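Local coordinates for protein DNA fragmentation factor subunit beta (Mus musculus, PDB 1V0D) that cleaves DNA as an apoptotic endonuclease, driving the DNA fragmentation and chromatin condensation of dying cells, at residues 228-233 and 299-304; 232-237 and 307-312; 260-265 and 311-316; 287-292 and 320-325. All coordinates share one frame; numbering follows the deposited sequence.

Interaction 1: 228-233 and 299-304; sequences SCQGPF and NLKLVH. With ZN (zinc ion), chain B.
Cys229 and Gln230, in the loop that follows strand 227-228, meet strand 300-303 and the residue after it, His304, through three hydrogen bonds. His304 N points almost straight at Cys229 SG (3.3 Å, 177° at the hydrogen). One residue on, Gln230 N donates to Leu302 O at 3.0 Å, while Gln230 OE1 receives a weak bond of 3.2 Å from Leu302 N. A single glutamine thus engages both backbone polar atoms of Leu302, its main chain taking the C=O and its extended side chain the N-H.

Metal coordination comes second: with SG anti to the backbone N (chi1 -178°), Cys229 binds the zinc ion at 2.4 Å; Cys238, His242 and Cys307 complete the site.

The remaining contacts are van der Waals. The methylenes of Lys301 pass by three loop carbonyls: CD lies 3.3 Å from Gly231 O, and CE is near both Gln230 O and Pro232 O. Val303 CG1 also packs against Gly231 O. The ammonium of Lys301, by contrast, bonds weakly to Leu235 O.

Gly231 N is a second, weak donor to Cys229 SG. Two N-H groups directed at a metal-bound sulfur should draw off part of its negative charge and fix the ligand relative to the strand.

Interaction 2: 232-237 and 307-312; sequences PFDLES and CHKKTT. With ZN (zinc ion), chain B.
The zinc site and the type I turn beside it meet here: the turn from Pro232 to Leu235 packs on the zinc ligand Cys307 and on Lys309 beyond it. Cys307 SG binds the metal at 2.2 Å, and its CB touches Pro232 CD at 3.7 Å. On the same proline, CA makes a CH...O contact of 3.3 Å with Cys307 O, and CB rests against Lys309 CE.

Lys309 stretches out fully beyond CG and crosses Pro232 to reach the next corner of the turn. There its NZ faces both carboxylate oxygens of Asp234 in a salt bridge, 2.8 Å from OD2, whose syn lone pair it uses, and 2.9 Å from OD1 in a weaker bond. The aspartate side chain meets the lysine at about a right angle. Phe233 CZ comes near Thr312 O.

The two charges should largely offset each other at this exposed corner, tying the turn to the chain that leaves the zinc.

Interaction 3: 260-265 and 311-316; sequences NLDHII and TTHKLE. With MG (magnesium ion), chain C.
The carboxylate of Asp262 is gripped at both oxygens: OD2 takes a hydrogen bond from His313 NE2, and OD1 binds the magnesium ion at 2.3 Å. His308, the other residue of the magnesium site, brings its NE2 close to OD1. Asp262 CG is anti to the backbone N (chi1 -180°), which directs the carboxylate toward the loop, and its side chain meets that of His313 tip to tip. The bond to His313 is 3.2 Å long and nearly straight (166°); it uses the syn lone pair of OD2 and lies close to the imidazole plane, although carboxylate and ring are turned 80° against each other.

ND1, the far ring nitrogen, bonds to Thr311 O at 3.1 Å. Ile264 O sits at the ring edge beside CD2, and the ring of Phe233 stacks on the imidazole.

Further along, aliphatic groups carry the contact. Leu315 CD2 is a methyl 3.6 Å from Ile264 O, and Ile265 CD1 likewise approaches Glu316 O; Leu315 CB and Ile265 CG1 form an apolar pair at 4.2 Å. Ile265 also packs on helix 267-281.

With hydrogen bonds at both nitrogens, the rotation of His313 is fixed, so it probably acts as a second-shell group that helps orient Asp262. The carboxylate divides its oxygens between metal and imidazole, consistent with a His-Me finger nuclease, and the magnesium ion should polarise the carboxylate.

Interaction 4: 287-292 and 320-325; sequences WEYFYS and SRIYRP
The ring of Tyr289 carries Arg321 on one face: CB sits over its centre in a CH-pi contact, 3.8 Å from the centroid and 6° off the normal. The arginine chain then bends at chi3 (61°) and its guanidinium passes the CD1-CE1 side, with CZ 3.4 Å from Tyr289 CD1. That carbon lies over the guanidinium face, but the two planes are 45° apart, so this is not a parallel stack. Phe290 is met at its edge instead, where Ile322 CG2 approaches CZ at 3.7 Å.

Glu288 folds back so that its CD lies over the centre of the Trp287 indole. The same carboxylate meets Arg324 in a salt bridge: OE1 receives NH2 at 2.7 Å through its syn lone pair, close to the guanidinium plane, with a weak bond from NH1 at 3.1 Å. The indole is nearly perpendicular to that guanidinium, NH2 lying near CD1. Arg324 NE has a second acid, Glu284, and Tyr289 OH bonds to Asp318 N.

Phe290 and Ile322 both reach helix 267-281, whereas Trp287 packs on helix 186-202. The arrangement is an irregular C-terminal segment packed against helix 287-295 of the nuclease family region, aromatic contacts flanked by a partly exposed salt bridge.

Interactions 1, 2 and 3 cluster round the zinc and magnesium ions, whereas interaction 4 lies apart, its centre about 18 Å from that of interaction 3. Interactions 1 and 2 share Pro232 and Phe233 and each supply a zinc ligand, the first where a loop meets mostly buried strand residues, the second at a more exposed turn. Strands 300-303 and 260-263 pair in one antiparallel sheet, joining interactions 1 and 3, and the Phe233 ring stacked on His313 connects the loops. Interaction 1 rests on sulfur and backbone bonds, interaction 2 on a Lys-Asp bridge, interaction 3 on carboxylate and imidazole. Interaction 4 binds no metal and relies on aromatic faces and arginines; helix 287-295 precedes strand 300-303.

Interaction 1: 228-233 and 299-304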
loop_
_atom_site.group_PDB
_atom_site.type_symbol
_atom_site.label_atom_id
_atom_site.label_comp_id
_atom_site.label_asym_id
_atom_site.label_seq_id
_atom_site.Cartn_x
_atom_site.Cartn_y
_atom_site.Cartn_z
ATOM N N SER A 228 -1.839 -13.045 -10.838
ATOM C CA SER A 228 -0.391 -13.223 -10.867
ATOM C C SER A 228 0.271 -11.915 -11.206
ATOM O O SER A 228 -0.159 -11.208 -12.117
ATOM C CB SER A 228 0.013 -14.255 -11.909
ATOM O OG SER A 228 -0.263 -15.569 -11.462
ATOM N N CYS A 229 1.319 -11.578 -10.471
ATOM C CA CYS A 229 2.023 -10.342 -10.751
ATOM C C CYS A 229 2.582 -10.491 -12.165
ATOM O O CYS A 229 3.114 -11.545 -12.519
ATOM C CB CYS A 229 3.166 -10.147 -9.754
ATOM S SG CYS A 229 4.058 -8.613 -9.982
ATOM N N GLN A 230 2.451 -9.457 -12.986
ATOM C CA GLN A 230 2.986 -9.536 -14.333
ATOM C C GLN A 230 4.405 -8.965 -14.374
ATOM O O GLN A 230 4.914 -8.641 -15.449
ATOM C CB GLN A 230 2.099 -8.767 -15.298
ATOM C CG GLN A 230 0.636 -9.146 -15.237
ATOM C CD GLN A 230 -0.169 -8.475 -16.339
ATOM O OE1 GLN A 230 -1.332 -8.100 -16.147
ATOM N NE2 GLN A 230 0.451 -8.325 -17.507
ATOM N N GLY A 231 5.032 -8.840 -13.202
ATOM C CA GLY A 231 6.385 -8.305 -13.108
ATOM C C GLY A 231 6.473 -6.829 -13.453
ATOM O O GLY A 231 5.507 -6.260 -13.963
ATOM N N PRO A 232 7.607 -6.165 -13.191
ATOM C CA PRO A 232 7.666 -4.742 -13.535
ATOM C C PRO A 232 7.408 -4.462 -15.022
ATOM O O PRO A 232 7.418 -5.375 -15.852
ATOM C CB PRO A 232 9.065 -4.327 -13.073
ATOM C CG PRO A 232 9.837 -5.601 -13.101
ATOM C CD PRO A 232 8.866 -6.612 -12.574
ATOM N N PHE A 233 7.177 -3.192 -15.346
ATOM C CA PHE A 233 6.881 -2.764 -16.715
ATOM C C PHE A 233 7.957 -3.107 -17.739
ATOM O O PHE A 233 7.644 -3.409 -18.896
ATOM C CB PHE A 233 6.640 -1.255 -16.746
ATOM C CG PHE A 233 7.897 -0.446 -16.881
ATOM C CD1 PHE A 233 8.329 -0.008 -18.132
ATOM C CD2 PHE A 233 8.655 -0.119 -15.761
ATOM C CE1 PHE A 233 9.497 0.747 -18.263
ATOM C CE2 PHE A 233 9.827 0.635 -15.882
ATOM C CZ PHE A 233 10.247 1.069 -17.134
ATOM N N ASN A 299 -2.145 -1.537 -22.121
ATOM C CA ASN A 299 -1.070 -0.731 -21.588
ATOM C C ASN A 299 -0.979 -0.789 -20.065
ATOM O O ASN A 299 -0.213 -0.037 -19.456
ATOM C CB ASN A 299 -1.258 0.713 -22.052
ATOM C CG ASN A 299 -0.151 1.611 -21.582
ATOM O OD1 ASN A 299 1.012 1.213 -21.589
ATOM N ND2 ASN A 299 -0.494 2.832 -21.175
ATOM N N LEU A 300 -1.758 -1.680 -19.453
ATOM C CA LEU A 300 -1.770 -1.828 -17.995
ATOM C C LEU A 300 -1.237 -3.178 -17.546
ATOM O O LEU A 300 -1.703 -4.220 -18.015
ATOM C CB LEU A 300 -3.191 -1.675 -17.437
ATOM C CG LEU A 300 -3.928 -0.344 -17.636
ATOM C CD1 LEU A 300 -5.306 -0.437 -16.987
ATOM C CD2 LEU A 300 -3.132 0.810 -17.040
ATOM N N LYS A 301 -0.264 -3.160 -16.639
ATOM C CA LYS A 301 0.312 -4.383 -16.089
ATOM C C LYS A 301 -0.163 -4.455 -14.631
ATOM O O LYS A 301 -0.098 -3.457 -13.913
ATOM C CB LYS A 301 1.840 -4.305 -16.112
ATOM C CG LYS A 301 2.569 -5.202 -17.113
ATOM C CD LYS A 301 4.076 -5.222 -16.765
ATOM C CE LYS A 301 4.880 -6.321 -17.490
ATOM N NZ LYS A 301 5.229 -6.001 -18.923
ATOM N N LEU A 302 -0.654 -5.611 -14.193
ATOM C CA LEU A 302 -1.092 -5.754 -12.810
ATOM C C LEU A 302 0.108 -6.206 -12.002
ATOM O O LEU A 302 0.532 -7.350 -12.113
ATOM C CB LEU A 302 -2.202 -6.798 -12.693
ATOM C CG LEU A 302 -2.649 -7.141 -11.261
ATOM C CD1 LEU A 302 -3.270 -5.930 -10.586
ATOM C CD2 LEU A 302 -3.652 -8.280 -11.312
ATOM N N VAL A 303 0.659 -5.314 -11.186
ATOM C CA VAL A 303 1.835 -5.663 -10.394
ATOM C C VAL A 303 1.679 -5.558 -8.888
ATOM O O VAL A 303 0.942 -4.714 -8.367
ATOM C CB VAL A 303 3.068 -4.776 -10.749
ATOM C CG1 VAL A 303 3.370 -4.846 -12.229
ATOM C CG2 VAL A 303 2.814 -3.343 -10.332
ATOM N N HIS A 304 2.414 -6.427 -8.206
ATOM C CA HIS A 304 2.489 -6.458 -6.757
ATOM C C HIS A 304 3.308 -5.201 -6.475
ATOM O O HIS A 304 4.027 -4.728 -7.344
ATOM C CB HIS A 304 3.223 -7.736 -6.344
ATOM C CG HIS A 304 3.684 -7.766 -4.920
ATOM N ND1 HIS A 304 4.725 -6.986 -4.458
ATOM C CD2 HIS A 304 3.328 -8.571 -3.891
ATOM C CE1 HIS A 304 4.998 -7.318 -3.208
ATOM N NE2 HIS A 304 4.165 -8.277 -2.842
HETATM ZN ZN ZN B . 6.056 -9.271 -8.900
#

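Interaction 2: 232-237 and 307-312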
loop_
_atom_site.group_PDB
_atom_site.type_symbol
_atom_site.label_atom_id
_atom_site.label_comp_id
_atom_site.label_asym_id
_atom_site.label_seq_id
_atom_site.Cartn_x
_atom_site.Cartn_y
_atom_site.Cartn_z
ATOM N N PRO A 232 7.607 -6.165 -13.191
ATOM C CA PRO A 232 7.666 -4.742 -13.535
ATOM C C PRO A 232 7.408 -4.462 -15.022
ATOM O O PRO A 232 7.418 -5.375 -15.852
ATOM C CB PRO A 232 9.065 -4.327 -13.073
ATOM C CG PRO A 232 9.837 -5.601 -13.101
ATOM C CD PRO A 232 8.866 -6.612 -12.574
ATOM N N PHE A 233 7.177 -3.192 -15.346
ATOM C CA PHE A 233 6.881 -2.764 -16.715
ATOM C C PHE A 233 7.957 -3.107 -17.739
ATOM O O PHE A 233 7.644 -3.409 -18.896
ATOM C CB PHE A 233 6.640 -1.255 -16.746
ATOM C CG PHE A 233 7.897 -0.446 -16.881
ATOM C CD1 PHE A 233 8.329 -0.008 -18.132
ATOM C CD2 PHE A 233 8.655 -0.119 -15.761
ATOM C CE1 PHE A 233 9.497 0.747 -18.263
ATOM C CE2 PHE A 233 9.827 0.635 -15.882
ATOM C CZ PHE A 233 10.247 1.069 -17.134
ATOM N N ASP A 234 9.218 -3.054 -17.315
ATOM C CA ASP A 234 10.341 -3.333 -18.198
ATOM C C ASP A 234 10.803 -4.793 -18.201
ATOM O O ASP A 234 11.925 -5.087 -18.601
ATOM C CB ASP A 234 11.513 -2.428 -17.829
ATOM C CG ASP A 234 11.993 -2.653 -16.407
ATOM O OD1 ASP A 234 11.413 -3.520 -15.707
ATOM O OD2 ASP A 234 12.951 -1.964 -15.991
ATOM N N LEU A 235 9.952 -5.704 -17.744
ATOM C CA LEU A 235 10.294 -7.125 -17.743
ATOM C C LEU A 235 9.128 -7.954 -18.252
ATOM O O LEU A 235 7.980 -7.500 -18.264
ATOM C CB LEU A 235 10.693 -7.607 -16.347
ATOM C CG LEU A 235 12.040 -7.136 -15.792
ATOM C CD1 LEU A 235 12.393 -7.981 -14.570
ATOM C CD2 LEU A 235 13.132 -7.282 -16.848
ATOM N N GLU A 236 9.431 -9.178 -18.668
ATOM C CA GLU A 236 8.425 -10.081 -19.218
ATOM C C GLU A 236 7.549 -10.760 -18.164
ATOM O O GLU A 236 6.351 -10.947 -18.379
ATOM C CB GLU A 236 9.109 -11.139 -20.105
ATOM N N SER A 237 8.140 -11.112 -17.024
ATOM C CA SER A 237 7.398 -11.791 -15.963
ATOM C C SER A 237 7.893 -11.434 -14.561
ATOM O O SER A 237 8.927 -10.787 -14.409
ATOM C CB SER A 237 7.502 -13.299 -16.169
ATOM O OG SER A 237 8.863 -13.687 -16.255
ATOM N N CYS A 307 6.968 -4.846 -7.469
ATOM C CA CYS A 307 7.252 -4.842 -8.895
ATOM C C CYS A 307 6.642 -3.620 -9.536
ATOM O O CYS A 307 6.309 -3.642 -10.714
ATOM C CB CYS A 307 6.684 -6.093 -9.573
ATOM S SG CYS A 307 7.507 -7.606 -9.093
ATOM N N HIS A 308 6.452 -2.567 -8.754
ATOM C CA HIS A 308 5.914 -1.333 -9.295
ATOM C C HIS A 308 7.057 -0.349 -9.258
ATOM O O HIS A 308 7.261 0.324 -8.253
ATOM C CB HIS A 308 4.767 -0.784 -8.450
ATOM C CG HIS A 308 4.105 0.423 -9.047
ATOM N ND1 HIS A 308 3.194 1.193 -8.357
ATOM C CD2 HIS A 308 4.183 0.964 -10.288
ATOM C CE1 HIS A 308 2.739 2.151 -9.144
ATOM N NE2 HIS A 308 3.321 2.035 -10.322
ATOM N N LYS A 309 7.829 -0.286 -10.332
ATOM C CA LYS A 309 8.924 0.656 -10.375
ATOM C C LYS A 309 8.305 2.037 -10.507
ATOM O O LYS A 309 7.543 2.302 -11.432
ATOM C CB LYS A 309 9.850 0.353 -11.552
ATOM C CG LYS A 309 10.550 -0.984 -11.404
ATOM C CD LYS A 309 11.547 -1.266 -12.522
ATOM C CE LYS A 309 12.183 -2.641 -12.316
ATOM N NZ LYS A 309 13.116 -3.032 -13.412
ATOM N N LYS A 310 8.610 2.900 -9.547
ATOM C CA LYS A 310 8.090 4.257 -9.535
ATOM C C LYS A 310 9.043 5.168 -10.282
ATOM O O LYS A 310 8.890 6.389 -10.272
ATOM C CB LYS A 310 7.926 4.742 -8.095
ATOM C CG LYS A 310 6.696 4.189 -7.382
ATOM C CD LYS A 310 5.420 4.759 -7.987
ATOM C CE LYS A 310 4.212 4.479 -7.094
ATOM N NZ LYS A 310 2.954 5.111 -7.613
ATOM N N THR A 311 10.037 4.560 -10.923
ATOM C CA THR A 311 11.016 5.304 -11.699
ATOM C C THR A 311 10.385 5.609 -13.043
ATOM O O THR A 311 9.320 5.084 -13.371
ATOM C CB THR A 311 12.268 4.477 -11.959
ATOM O OG1 THR A 311 12.608 3.754 -10.773
ATOM C CG2 THR A 311 13.426 5.388 -12.346
ATOM N N THR A 312 11.042 6.450 -13.827
ATOM C CA THR A 312 10.514 6.803 -15.130
ATOM C C THR A 312 10.540 5.619 -16.076
ATOM O O THR A 312 11.519 4.883 -16.123
ATOM C CB THR A 312 11.324 7.926 -15.777
ATOM O OG1 THR A 312 11.447 9.010 -14.855
ATOM C CG2 THR A 312 10.624 8.425 -17.033
HETATM ZN ZN ZN B . 6.056 -9.271 -8.900
#

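Interaction 3: 260-265 and 311-316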
loop_
_atom_site.group_PDB
_atom_site.type_symbol
_atom_site.label_atom_id
_atom_site.label_comp_id
_atom_site.label_asym_id
_atom_site.label_seq_id
_atom_site.Cartn_x
_atom_site.Cartn_y
_atom_site.Cartn_z
ATOM N N ASN A 260 -1.022 -2.716 -7.858
ATOM C CA ASN A 260 -1.308 -1.618 -8.759
ATOM C C ASN A 260 -1.536 -2.020 -10.232
ATOM O O ASN A 260 -1.007 -3.034 -10.690
ATOM C CB ASN A 260 -0.126 -0.653 -8.623
ATOM C CG ASN A 260 -0.358 0.673 -9.287
ATOM O OD1 ASN A 260 0.053 0.896 -10.431
ATOM N ND2 ASN A 260 -1.013 1.578 -8.570
ATOM N N LEU A 261 -2.359 -1.249 -10.948
ATOM C CA LEU A 261 -2.585 -1.451 -12.388
ATOM C C LEU A 261 -1.664 -0.385 -13.003
ATOM O O LEU A 261 -2.080 0.747 -13.261
ATOM C CB LEU A 261 -4.032 -1.158 -12.789
ATOM C CG LEU A 261 -5.086 -2.252 -12.631
ATOM C CD1 LEU A 261 -6.380 -1.808 -13.310
ATOM C CD2 LEU A 261 -4.602 -3.536 -13.246
ATOM N N ASP A 262 -0.409 -0.754 -13.222
ATOM C CA ASP A 262 0.603 0.173 -13.710
ATOM C C ASP A 262 0.667 0.372 -15.224
ATOM O O ASP A 262 0.773 -0.592 -15.982
ATOM C CB ASP A 262 1.957 -0.286 -13.136
ATOM C CG ASP A 262 3.129 0.591 -13.556
ATOM O OD1 ASP A 262 3.068 1.838 -13.426
ATOM O OD2 ASP A 262 4.139 0.004 -14.005
ATOM N N HIS A 263 0.586 1.631 -15.654
ATOM C CA HIS A 263 0.659 1.974 -17.072
ATOM C C HIS A 263 2.095 1.787 -17.578
ATOM O O HIS A 263 3.029 2.386 -17.032
ATOM C CB HIS A 263 0.264 3.436 -17.303
ATOM C CG HIS A 263 -1.187 3.731 -17.069
ATOM N ND1 HIS A 263 -1.742 3.808 -15.810
ATOM C CD2 HIS A 263 -2.193 3.997 -17.939
ATOM C CE1 HIS A 263 -3.024 4.111 -15.915
ATOM N NE2 HIS A 263 -3.322 4.231 -17.196
ATOM N N ILE A 264 2.273 0.972 -18.617
ATOM C CA ILE A 264 3.598 0.749 -19.170
ATOM C C ILE A 264 4.110 2.061 -19.751
ATOM O O ILE A 264 5.234 2.474 -19.481
ATOM C CB ILE A 264 3.574 -0.320 -20.257
ATOM C CG1 ILE A 264 2.929 -1.599 -19.696
ATOM C CG2 ILE A 264 5.002 -0.602 -20.730
ATOM C CD1 ILE A 264 2.831 -2.739 -20.687
ATOM N N ILE A 265 3.295 2.710 -20.571
ATOM C CA ILE A 265 3.660 4.009 -21.109
ATOM C C ILE A 265 2.951 4.910 -20.097
ATOM O O ILE A 265 1.718 4.992 -20.085
ATOM C CB ILE A 265 3.074 4.233 -22.519
ATOM C CG1 ILE A 265 3.613 3.177 -23.486
ATOM C CG2 ILE A 265 3.429 5.620 -23.020
ATOM C CD1 ILE A 265 3.161 3.378 -24.922
ATOM N N THR A 311 10.037 4.560 -10.923
ATOM C CA THR A 311 11.016 5.304 -11.699
ATOM C C THR A 311 10.385 5.609 -13.043
ATOM O O THR A 311 9.320 5.084 -13.371
ATOM C CB THR A 311 12.268 4.477 -11.959
ATOM O OG1 THR A 311 12.608 3.754 -10.773
ATOM C CG2 THR A 311 13.426 5.388 -12.346
ATOM N N THR A 312 11.042 6.450 -13.827
ATOM C CA THR A 312 10.514 6.803 -15.130
ATOM C C THR A 312 10.540 5.619 -16.076
ATOM O O THR A 312 11.519 4.883 -16.123
ATOM C CB THR A 312 11.324 7.926 -15.777
ATOM O OG1 THR A 312 11.447 9.010 -14.855
ATOM C CG2 THR A 312 10.624 8.425 -17.033
ATOM N N HIS A 313 9.440 5.427 -16.799
ATOM C CA HIS A 313 9.330 4.378 -17.807
ATOM C C HIS A 313 9.793 5.187 -19.014
ATOM O O HIS A 313 9.083 6.091 -19.467
ATOM C CB HIS A 313 7.869 3.957 -18.003
ATOM C CG HIS A 313 7.252 3.290 -16.811
ATOM N ND1 HIS A 313 7.732 3.450 -15.529
ATOM C CD2 HIS A 313 6.170 2.483 -16.707
ATOM C CE1 HIS A 313 6.974 2.769 -14.687
ATOM N NE2 HIS A 313 6.019 2.173 -15.377
ATOM N N LYS A 314 10.982 4.897 -19.525
ATOM C CA LYS A 314 11.501 5.670 -20.647
ATOM C C LYS A 314 10.822 5.370 -21.995
ATOM O O LYS A 314 11.478 5.342 -23.039
ATOM C CB LYS A 314 13.014 5.462 -20.743
ATOM N N LEU A 315 9.507 5.162 -21.972
ATOM C CA LEU A 315 8.767 4.863 -23.191
ATOM C C LEU A 315 8.032 6.080 -23.745
ATOM O O LEU A 315 7.836 7.074 -23.046
ATOM C CB LEU A 315 7.748 3.746 -22.946
ATOM C CG LEU A 315 8.150 2.323 -22.541
ATOM C CD1 LEU A 315 9.380 1.889 -23.311
ATOM C CD2 LEU A 315 8.412 2.275 -21.062
ATOM N N GLU A 316 7.619 5.981 -25.008
ATOM C CA GLU A 316 6.887 7.042 -25.695
ATOM C C GLU A 316 5.728 6.458 -26.513
ATOM O O GLU A 316 5.674 5.252 -26.759
ATOM C CB GLU A 316 7.822 7.803 -26.636
ATOM C CG GLU A 316 8.459 9.044 -26.049
ATOM C CD GLU A 316 9.193 9.869 -27.103
ATOM O OE1 GLU A 316 10.190 9.357 -27.661
ATOM O OE2 GLU A 316 8.772 11.022 -27.378
HETATM MG MG MG C . 2.410 3.837 -12.502
#

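Interaction 4: 287-292 and 320-325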
loop_
_atom_site.group_PDB
_atom_site.type_symbol
_atom_site.label_atom_id
_atom_site.label_comp_id
_atom_site.label_asym_id
_atom_site.label_seq_id
_atom_site.Cartn_x
_atom_site.Cartn_y
_atom_site.Cartn_z
ATOM N N TRP A 287 -8.243 9.024 -31.258
ATOM C CA TRP A 287 -8.484 8.901 -29.824
ATOM C C TRP A 287 -8.634 7.477 -29.297
ATOM O O TRP A 287 -8.360 7.219 -28.124
ATOM C CB TRP A 287 -9.695 9.756 -29.402
ATOM C CG TRP A 287 -11.029 9.278 -29.875
ATOM C CD1 TRP A 287 -11.753 9.771 -30.921
ATOM C CD2 TRP A 287 -11.806 8.212 -29.315
ATOM N NE1 TRP A 287 -12.936 9.078 -31.052
ATOM C CE2 TRP A 287 -12.994 8.114 -30.078
ATOM C CE3 TRP A 287 -11.615 7.328 -28.241
ATOM C CZ2 TRP A 287 -13.992 7.164 -29.800
ATOM C CZ3 TRP A 287 -12.610 6.379 -27.966
ATOM C CH2 TRP A 287 -13.782 6.308 -28.745
ATOM N N GLU A 288 -9.047 6.543 -30.144
ATOM C CA GLU A 288 -9.187 5.159 -29.684
ATOM C C GLU A 288 -7.838 4.626 -29.190
ATOM O O GLU A 288 -7.777 3.807 -28.266
ATOM C CB GLU A 288 -9.714 4.256 -30.809
ATOM C CG GLU A 288 -11.203 4.397 -31.100
ATOM C CD GLU A 288 -11.551 5.699 -31.808
ATOM O OE1 GLU A 288 -10.620 6.482 -32.126
ATOM O OE2 GLU A 288 -12.756 5.938 -32.057
ATOM N N TYR A 289 -6.760 5.092 -29.819
ATOM C CA TYR A 289 -5.410 4.667 -29.458
ATOM C C TYR A 289 -5.095 5.078 -28.024
ATOM O O TYR A 289 -4.620 4.252 -27.229
ATOM C CB TYR A 289 -4.378 5.269 -30.432
ATOM C CG TYR A 289 -2.941 5.004 -30.035
ATOM C CD1 TYR A 289 -2.511 3.715 -29.740
ATOM C CD2 TYR A 289 -2.023 6.049 -29.909
ATOM C CE1 TYR A 289 -1.205 3.469 -29.318
ATOM C CE2 TYR A 289 -0.711 5.816 -29.493
ATOM C CZ TYR A 289 -0.307 4.526 -29.192
ATOM O OH TYR A 289 0.977 4.276 -28.726
ATOM N N PHE A 290 -5.369 6.346 -27.709
ATOM C CA PHE A 290 -5.139 6.899 -26.379
ATOM C C PHE A 290 -6.031 6.205 -25.358
ATOM O O PHE A 290 -5.661 6.036 -24.189
ATOM C CB PHE A 290 -5.408 8.400 -26.377
ATOM C CG PHE A 290 -4.409 9.182 -27.168
ATOM C CD1 PHE A 290 -4.650 9.502 -28.499
ATOM C CD2 PHE A 290 -3.181 9.529 -26.607
ATOM C CE1 PHE A 290 -3.673 10.158 -29.270
ATOM C CE2 PHE A 290 -2.197 10.184 -27.368
ATOM C CZ PHE A 290 -2.445 10.496 -28.702
ATOM N N TYR A 291 -7.212 5.799 -25.803
ATOM C CA TYR A 291 -8.126 5.084 -24.936
ATOM C C TYR A 291 -7.399 3.810 -24.487
ATOM O O TYR A 291 -7.263 3.545 -23.293
ATOM C CB TYR A 291 -9.396 4.732 -25.707
ATOM C CG TYR A 291 -10.363 3.883 -24.934
ATOM C CD1 TYR A 291 -11.206 4.445 -23.978
ATOM C CD2 TYR A 291 -10.428 2.508 -25.149
ATOM C CE1 TYR A 291 -12.101 3.652 -23.254
ATOM C CE2 TYR A 291 -11.310 1.709 -24.434
ATOM C CZ TYR A 291 -12.145 2.287 -23.489
ATOM O OH TYR A 291 -13.020 1.495 -22.783
ATOM N N SER A 292 -6.926 3.030 -25.449
ATOM C CA SER A 292 -6.197 1.803 -25.148
ATOM C C SER A 292 -5.150 2.061 -24.092
ATOM O O SER A 292 -5.080 1.374 -23.070
ATOM C CB SER A 292 -5.479 1.298 -26.388
ATOM O OG SER A 292 -6.410 0.996 -27.406
ATOM N N SER A 320 3.099 6.555 -35.212
ATOM C CA SER A 320 2.223 6.160 -36.303
ATOM C C SER A 320 0.766 5.847 -35.955
ATOM O O SER A 320 -0.059 5.689 -36.863
ATOM C CB SER A 320 2.823 4.943 -36.993
ATOM O OG SER A 320 2.726 3.815 -36.136
ATOM N N ARG A 321 0.436 5.739 -34.670
ATOM C CA ARG A 321 -0.940 5.416 -34.282
ATOM C C ARG A 321 -1.692 6.588 -33.672
ATOM O O ARG A 321 -2.856 6.461 -33.312
ATOM C CB ARG A 321 -0.948 4.260 -33.285
ATOM C CG ARG A 321 -0.243 3.013 -33.767
ATOM C CD ARG A 321 -0.242 1.942 -32.691
ATOM N NE ARG A 321 -1.590 1.532 -32.301
ATOM C CZ ARG A 321 -1.852 0.711 -31.287
ATOM N NH1 ARG A 321 -0.854 0.217 -30.562
ATOM N NH2 ARG A 321 -3.105 0.383 -30.993
ATOM N N ILE A 322 -1.031 7.733 -33.561
ATOM C CA ILE A 322 -1.657 8.900 -32.962
ATOM C C ILE A 322 -2.757 9.540 -33.815
ATOM O O ILE A 322 -3.807 9.930 -33.283
ATOM C CB ILE A 322 -0.582 9.948 -32.594
ATOM C CG1 ILE A 322 0.309 9.378 -31.482
ATOM C CG2 ILE A 322 -1.233 11.254 -32.164
ATOM C CD1 ILE A 322 1.479 10.255 -31.085
ATOM N N TYR A 323 -2.540 9.635 -35.128
ATOM C CA TYR A 323 -3.544 10.249 -35.999
ATOM C C TYR A 323 -4.260 9.289 -36.937
ATOM O O TYR A 323 -3.728 8.246 -37.313
ATOM C CB TYR A 323 -2.921 11.374 -36.821
ATOM C CG TYR A 323 -2.228 12.434 -35.997
ATOM C CD1 TYR A 323 -0.846 12.444 -35.870
ATOM C CD2 TYR A 323 -2.955 13.429 -35.351
ATOM C CE1 TYR A 323 -0.202 13.415 -35.127
ATOM C CE2 TYR A 323 -2.324 14.402 -34.604
ATOM C CZ TYR A 323 -0.943 14.388 -34.494
ATOM O OH TYR A 323 -0.296 15.335 -33.729
ATOM N N ARG A 324 -5.483 9.653 -37.311
ATOM C CA ARG A 324 -6.280 8.828 -38.207
ATOM C C ARG A 324 -5.746 8.945 -39.621
ATOM O O ARG A 324 -5.522 10.054 -40.117
ATOM C CB ARG A 324 -7.747 9.262 -38.196
ATOM C CG ARG A 324 -8.507 8.921 -36.930
ATOM C CD ARG A 324 -9.996 9.156 -37.128
ATOM N NE ARG A 324 -10.731 9.247 -35.871
ATOM C CZ ARG A 324 -10.736 8.301 -34.938
ATOM N NH1 ARG A 324 -10.043 7.181 -35.111
ATOM N NH2 ARG A 324 -11.443 8.475 -33.831
ATOM N N PRO A 325 -5.531 7.797 -40.286
ATOM C CA PRO A 325 -5.022 7.693 -41.656
ATOM C C PRO A 325 -5.883 8.475 -42.623
ATOM O O PRO A 325 -7.104 8.333 -42.616
ATOM C CB PRO A 325 -5.095 6.201 -41.936
ATOM C CG PRO A 325 -4.847 5.609 -40.602
ATOM C CD PRO A 325 -5.713 6.457 -39.707
#